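PDB 6RB7: putative N-acetylneuraminate lyase from [Ruminococcus] gnavus ATCC 29149, which is a member of the dihydrodipicolinate synthetase family, whose subunits are built on a (beta/alpha)8 barrel. Local coordinates for residues H127-G132 with P163-V168; E226-G231 with L252-C257. All coordinates share one frame; numbering follows the deposited sequence.

Contact 1: H127-G132 with P163-V168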
loop_
_atom_site.group_PDB
_atom_site.type_symbol
_atom_site.label_atom_id
_atom_site.label_comp_id
_atom_site.label_asym_id
_atom_site.label_seq_id
_atom_site.Cartn_x
_atom_site.Cartn_y
_atom_site.Cartn_z
ATOM N N HIS A 127 30.802 -0.048 20.808
ATOM C CA HIS A 127 31.755 -1.118 20.453
ATOM C C HIS A 127 32.420 -0.790 19.113
ATOM O O HIS A 127 33.659 -0.954 18.978
ATOM C CB HIS A 127 31.050 -2.463 20.494
ATOM C CG HIS A 127 31.874 -3.589 19.999
ATOM N ND1 HIS A 127 31.840 -3.987 18.672
ATOM C CD2 HIS A 127 32.710 -4.425 20.650
ATOM C CE1 HIS A 127 32.624 -5.041 18.549
ATOM N NE2 HIS A 127 33.173 -5.338 19.744
ATOM N N ALA A 128 31.631 -0.349 18.125
ATOM C CA ALA A 128 32.149 -0.033 16.786
ATOM C C ALA A 128 33.128 1.140 16.844
ATOM O O ALA A 128 34.193 1.082 16.193
ATOM C CB ALA A 128 30.990 0.203 15.816
ATOM N N GLU A 129 32.805 2.189 17.586
ATOM C CA GLU A 129 33.714 3.341 17.719
ATOM C C GLU A 129 35.003 2.855 18.413
ATOM O O GLU A 129 36.115 3.282 18.021
ATOM C CB GLU A 129 33.059 4.487 18.451
ATOM C CG GLU A 129 34.026 5.635 18.610
ATOM C CD GLU A 129 33.400 6.959 19.000
ATOM O OE1 GLU A 129 32.723 7.573 18.179
ATOM O OE2 GLU A 129 33.628 7.372 20.128
ATOM N N GLY A 130 34.888 1.959 19.355
ATOM C CA GLY A 130 36.065 1.396 20.051
ATOM C C GLY A 130 37.007 0.687 19.097
ATOM O O GLY A 130 38.234 0.644 19.367
ATOM N N LEU A 131 36.496 0.122 18.003
ATOM C CA LEU A 131 37.323 -0.575 16.991
ATOM C C LEU A 131 37.771 0.360 15.871
ATOM O O LEU A 131 38.452 -0.132 14.963
ATOM C CB LEU A 131 36.506 -1.743 16.416
ATOM C CG LEU A 131 36.279 -2.895 17.393
ATOM C CD1 LEU A 131 35.452 -3.964 16.710
ATOM C CD2 LEU A 131 37.609 -3.504 17.840
ATOM N N GLY A 132 37.324 1.615 15.847
ATOM C CA GLY A 132 37.787 2.600 14.856
ATOM C C GLY A 132 37.172 2.370 13.482
ATOM O O GLY A 132 37.834 2.618 12.447
ATOM N N PRO A 163 30.165 9.186 19.476
ATOM C CA PRO A 163 30.078 10.606 19.175
ATOM C C PRO A 163 31.179 11.148 18.270
ATOM O O PRO A 163 31.073 12.319 17.863
ATOM C CB PRO A 163 30.132 11.236 20.571
ATOM C CG PRO A 163 30.951 10.274 21.361
ATOM C CD PRO A 163 30.496 8.908 20.891
ATOM N N ASN A 164 32.203 10.349 17.996
ATOM C CA ASN A 164 33.334 10.750 17.127
ATOM C C ASN A 164 33.237 10.034 15.788
ATOM O O ASN A 164 34.232 10.051 15.053
ATOM C CB ASN A 164 34.657 10.398 17.822
ATOM C CG ASN A 164 34.740 11.105 19.152
ATOM O OD1 ASN A 164 34.751 12.338 19.166
ATOM N ND2 ASN A 164 34.716 10.353 20.249
ATOM N N THR A 165 32.097 9.402 15.481
ATOM C CA THR A 165 31.982 8.491 14.324
ATOM C C THR A 165 30.956 9.026 13.320
ATOM O O THR A 165 29.846 9.364 13.716
ATOM C CB THR A 165 31.685 7.060 14.763
ATOM O OG1 THR A 165 32.713 6.608 15.653
ATOM C CG2 THR A 165 31.686 6.099 13.606
ATOM N N ASP A 166 31.319 9.006 12.043
ATOM C CA ASP A 166 30.380 9.297 10.936
ATOM C C ASP A 166 29.127 8.407 11.048
ATOM O O ASP A 166 29.225 7.238 11.444
ATOM C CB ASP A 166 31.023 9.069 9.585
ATOM C CG ASP A 166 32.145 10.031 9.217
ATOM O OD1 ASP A 166 32.280 11.096 9.864
ATOM O OD2 ASP A 166 32.856 9.722 8.271
ATOM N N PHE A 167 27.976 8.953 10.669
ATOM C CA PHE A 167 26.674 8.265 10.839
ATOM C C PHE A 167 25.945 8.272 9.492
ATOM O O PHE A 167 25.717 9.342 8.879
ATOM C CB PHE A 167 25.825 8.941 11.897
ATOM C CG PHE A 167 24.573 8.197 12.273
ATOM C CD1 PHE A 167 23.425 8.286 11.502
ATOM C CD2 PHE A 167 24.535 7.444 13.431
ATOM C CE1 PHE A 167 22.271 7.607 11.882
ATOM C CE2 PHE A 167 23.387 6.751 13.795
ATOM C CZ PHE A 167 22.258 6.846 13.026
ATOM N N VAL A 168 25.505 7.096 9.078
ATOM C CA VAL A 168 24.694 6.868 7.839
ATOM C C VAL A 168 23.291 6.415 8.204
ATOM O O VAL A 168 23.123 5.375 8.868
ATOM C CB VAL A 168 25.359 5.846 6.916
ATOM C CG1 VAL A 168 24.541 5.615 5.666
ATOM C CG2 VAL A 168 26.783 6.270 6.539
#
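Glu129, in the last turn of helix 118-130, sends its side chain into the loop Pro163-Thr165; that side chain makes every contact between the two segments, and its carboxylate takes all three hydrogen bonds. With CG anti to the backbone N and the chain extended beyond it, the side chain spans the gap between Glu129 and Thr165, whose CA atoms are 6.4 Å apart. OE1 is the doubly used oxygen. Thr165 OG1 donates to Glu129 OE1 at 2.7 Å on the anti lone pair, the side facing away from OE2. The backbone N of Asn164 reaches Glu129 OE1 at 2.8 Å from the syn side, 19° out of the carboxylate plane. Two donors on different sides of OE1 should restrict rotation of the group.

OE2 is held more loosely. Asn164 ND2 approaches Glu129 OE2 from above the carboxylate plane, 44° out, at 3.2 Å; the amide and carboxylate planes lie 36° apart, so this is no flat, paired bridge. The Pro163 ring lies across the glutamate, with Pro163 CD 3.6 Å from Glu129 OE2. Thr165 and Glu129 lie alongside, pointing opposite ways, which brings Thr165 OG1 to 3.4 Å from Glu129 CG as well.

Thr165 is buried and also touches Val133, whereas Pro163 and Asn164 are exposed, so the bonds run from the covered part of the loop to its open part. Just past Glu129, the helix closes in a Schellman motif with Gly132 at positive phi. A carboxylate from helix 118-130 thus holds the loop leading into strand 166-171, the neighbour of strand 135-138 that follows the helix, at the end of a (beta/alpha)8 barrel where helices return to the starts of the strands.

Contact 2: E226-G231 with L252-C257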
loop_
_atom_site.group_PDB
_atom_site.type_symbol
_atom_site.label_atom_id
_atom_site.label_comp_id
_atom_site.label_asym_id
_atom_site.label_seq_id
_atom_site.Cartn_x
_atom_site.Cartn_y
_atom_site.Cartn_z
ATOM N N GLU A 226 19.772 -3.577 -8.591
ATOM C CA GLU A 226 19.179 -3.672 -9.941
ATOM C C GLU A 226 19.097 -2.297 -10.609
ATOM O O GLU A 226 18.883 -2.221 -11.812
ATOM C CB GLU A 226 17.761 -4.239 -9.822
ATOM C CG GLU A 226 17.695 -5.651 -9.237
ATOM C CD GLU A 226 17.595 -5.746 -7.708
ATOM O OE1 GLU A 226 17.885 -4.754 -6.960
ATOM O OE2 GLU A 226 17.153 -6.830 -7.217
ATOM N N GLN A 227 19.252 -1.240 -9.851
ATOM C CA GLN A 227 19.167 0.164 -10.355
ATOM C C GLN A 227 20.519 0.900 -10.186
ATOM O O GLN A 227 20.549 2.127 -10.312
ATOM C CB GLN A 227 18.048 0.880 -9.606
ATOM C CG GLN A 227 16.701 0.207 -9.759
ATOM C CD GLN A 227 15.526 0.961 -9.151
ATOM O OE1 GLN A 227 14.402 0.757 -9.622
ATOM N NE2 GLN A 227 15.746 1.831 -8.133
ATOM N N PHE A 228 21.604 0.174 -9.923
ATOM C CA PHE A 228 22.940 0.743 -9.626
ATOM C C PHE A 228 23.265 1.922 -10.554
ATOM O O PHE A 228 23.517 3.045 -10.048
ATOM C CB PHE A 228 23.976 -0.376 -9.703
ATOM C CG PHE A 228 25.380 -0.020 -9.315
ATOM C CD1 PHE A 228 26.172 0.766 -10.131
ATOM C CD2 PHE A 228 25.933 -0.498 -8.127
ATOM C CE1 PHE A 228 27.488 1.055 -9.780
ATOM C CE2 PHE A 228 27.250 -0.247 -7.813
ATOM C CZ PHE A 228 28.018 0.563 -8.609
ATOM N N MET A 229 23.218 1.710 -11.866
ATOM C CA MET A 229 23.707 2.748 -12.790
ATOM C C MET A 229 22.796 3.970 -12.753
ATOM O O MET A 229 23.299 5.116 -12.891
ATOM C CB MET A 229 23.868 2.225 -14.212
ATOM C CG MET A 229 22.614 1.859 -14.884
ATOM S SD MET A 229 22.987 1.116 -16.523
ATOM C CE MET A 229 23.685 2.495 -17.406
ATOM N N SER A 230 21.501 3.763 -12.540
ATOM C CA SER A 230 20.489 4.830 -12.539
ATOM C C SER A 230 20.626 5.662 -11.270
ATOM O O SER A 230 20.455 6.903 -11.354
ATOM C CB SER A 230 19.117 4.227 -12.657
ATOM O OG SER A 230 18.905 3.691 -13.948
ATOM N N GLY A 231 20.814 5.039 -10.113
ATOM C CA GLY A 231 21.002 5.796 -8.861
ATOM C C GLY A 231 22.308 6.554 -8.888
ATOM O O GLY A 231 22.346 7.695 -8.392
ATOM N N LEU A 252 32.469 -3.371 -9.785
ATOM C CA LEU A 252 33.622 -2.453 -9.957
ATOM C C LEU A 252 33.726 -1.998 -11.408
ATOM O O LEU A 252 33.951 -0.798 -11.647
ATOM C CB LEU A 252 34.895 -3.153 -9.472
ATOM C CG LEU A 252 35.001 -3.279 -7.949
ATOM C CD1 LEU A 252 36.080 -4.292 -7.569
ATOM C CD2 LEU A 252 35.241 -1.909 -7.304
ATOM N N LYS A 253 33.541 -2.919 -12.338
ATOM C CA LYS A 253 33.642 -2.567 -13.773
ATOM C C LYS A 253 32.464 -1.684 -14.189
ATOM O O LYS A 253 32.671 -0.739 -14.945
ATOM C CB LYS A 253 33.728 -3.829 -14.618
ATOM C CG LYS A 253 34.051 -3.523 -16.081
ATOM C CD LYS A 253 35.472 -3.033 -16.249
ATOM C CE LYS A 253 35.791 -2.782 -17.708
ATOM N NZ LYS A 253 37.229 -2.422 -17.881
ATOM N N LEU A 254 31.280 -1.948 -13.656
ATOM C CA LEU A 254 30.097 -1.079 -13.907
ATOM C C LEU A 254 30.427 0.327 -13.448
ATOM O O LEU A 254 30.184 1.278 -14.197
ATOM C CB LEU A 254 28.914 -1.673 -13.155
ATOM C CG LEU A 254 27.594 -0.935 -13.233
ATOM C CD1 LEU A 254 27.194 -0.557 -14.634
ATOM C CD2 LEU A 254 26.512 -1.769 -12.603
ATOM N N ASP A 255 30.960 0.473 -12.245
ATOM C CA ASP A 255 31.261 1.801 -11.677
ATOM C C ASP A 255 32.324 2.492 -12.533
ATOM O O ASP A 255 32.217 3.709 -12.769
ATOM C CB ASP A 255 31.664 1.667 -10.220
ATOM C CG ASP A 255 31.346 2.873 -9.386
ATOM O OD1 ASP A 255 30.377 3.554 -9.726
ATOM O OD2 ASP A 255 32.105 3.122 -8.440
ATOM N N GLU A 256 33.318 1.745 -13.004
ATOM C CA GLU A 256 34.370 2.307 -13.895
ATOM C C GLU A 256 33.718 2.838 -15.174
ATOM O O GLU A 256 34.027 3.993 -15.584
ATOM C CB GLU A 256 35.401 1.216 -14.203
ATOM C CG GLU A 256 36.546 1.705 -15.046
ATOM C CD GLU A 256 37.392 0.545 -15.560
ATOM O OE1 GLU A 256 37.059 0.001 -16.619
ATOM O OE2 GLU A 256 38.268 0.107 -14.830
ATOM N N CYS A 257 32.801 2.101 -15.772
ATOM C CA CYS A 257 32.095 2.551 -16.991
ATOM C C CYS A 257 31.282 3.809 -16.694
ATOM O O CYS A 257 31.324 4.760 -17.515
ATOM C CB CYS A 257 31.190 1.488 -17.568
ATOM S SG CYS A 257 32.083 0.048 -18.200
#
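Phe228 and Leu254 form the tight part of this helix-helix contact, their side chains overlapping lengthwise from opposing helices. Leu254 CD2 sits 3.6 Å from Phe228 CD1, and Leu254 CG follows at 3.8 Å from the same ring atom. The methyl meets the ring obliquely. Both side chains leave their helices with CG anti to the backbone N (chi1 -175° and 179°), which extends them across the gap.

Asp255, the next residue along the helix, meets the ring at its edge: Asp255 OD1 lies near the ring plane, 3.8 Å from Phe228 CE1, with the carboxylate plane turned 89° from the ring. Its stronger polar partner is Arg232, in a salt bridge from the next turn of helix 228-234.

Packing is looser at Met229, where CB comes no nearer than 4.4 Å to Leu254 CD1; its side chain also touches Met263 of helix 263-281 and Val233 of the second subunit. Toward solvent, on helix 248-259, Lys253 NZ forms a salt bridge with Glu256 OE1 (2.7 Å); Glu256 is exposed and takes no part across the helices. Val41 of strand 41-43 touches both Phe228 and Asp255, so this is the packing of neighbouring outer helices against a strand in a (beta/alpha)8 barrel.

Contacts 1 and 2 occupy separate parts of the same barrel, with centres 28 Å apart and nearest atoms about 14 Å apart, and they share no helix or strand. Contact 1 is a partly buried joint between a helix end and a loop, held by three hydrogen bonds to a single carboxylate, and no other subunit touches its segments. Contact 2 joins two helices through fully buried side chains without a hydrogen bond across, and its first segment also borders the second subunit. Similar areas are buried, 161 and 180 Å², but contact 1 is held by hydrogen bonds and contact 2 by largely apolar packing.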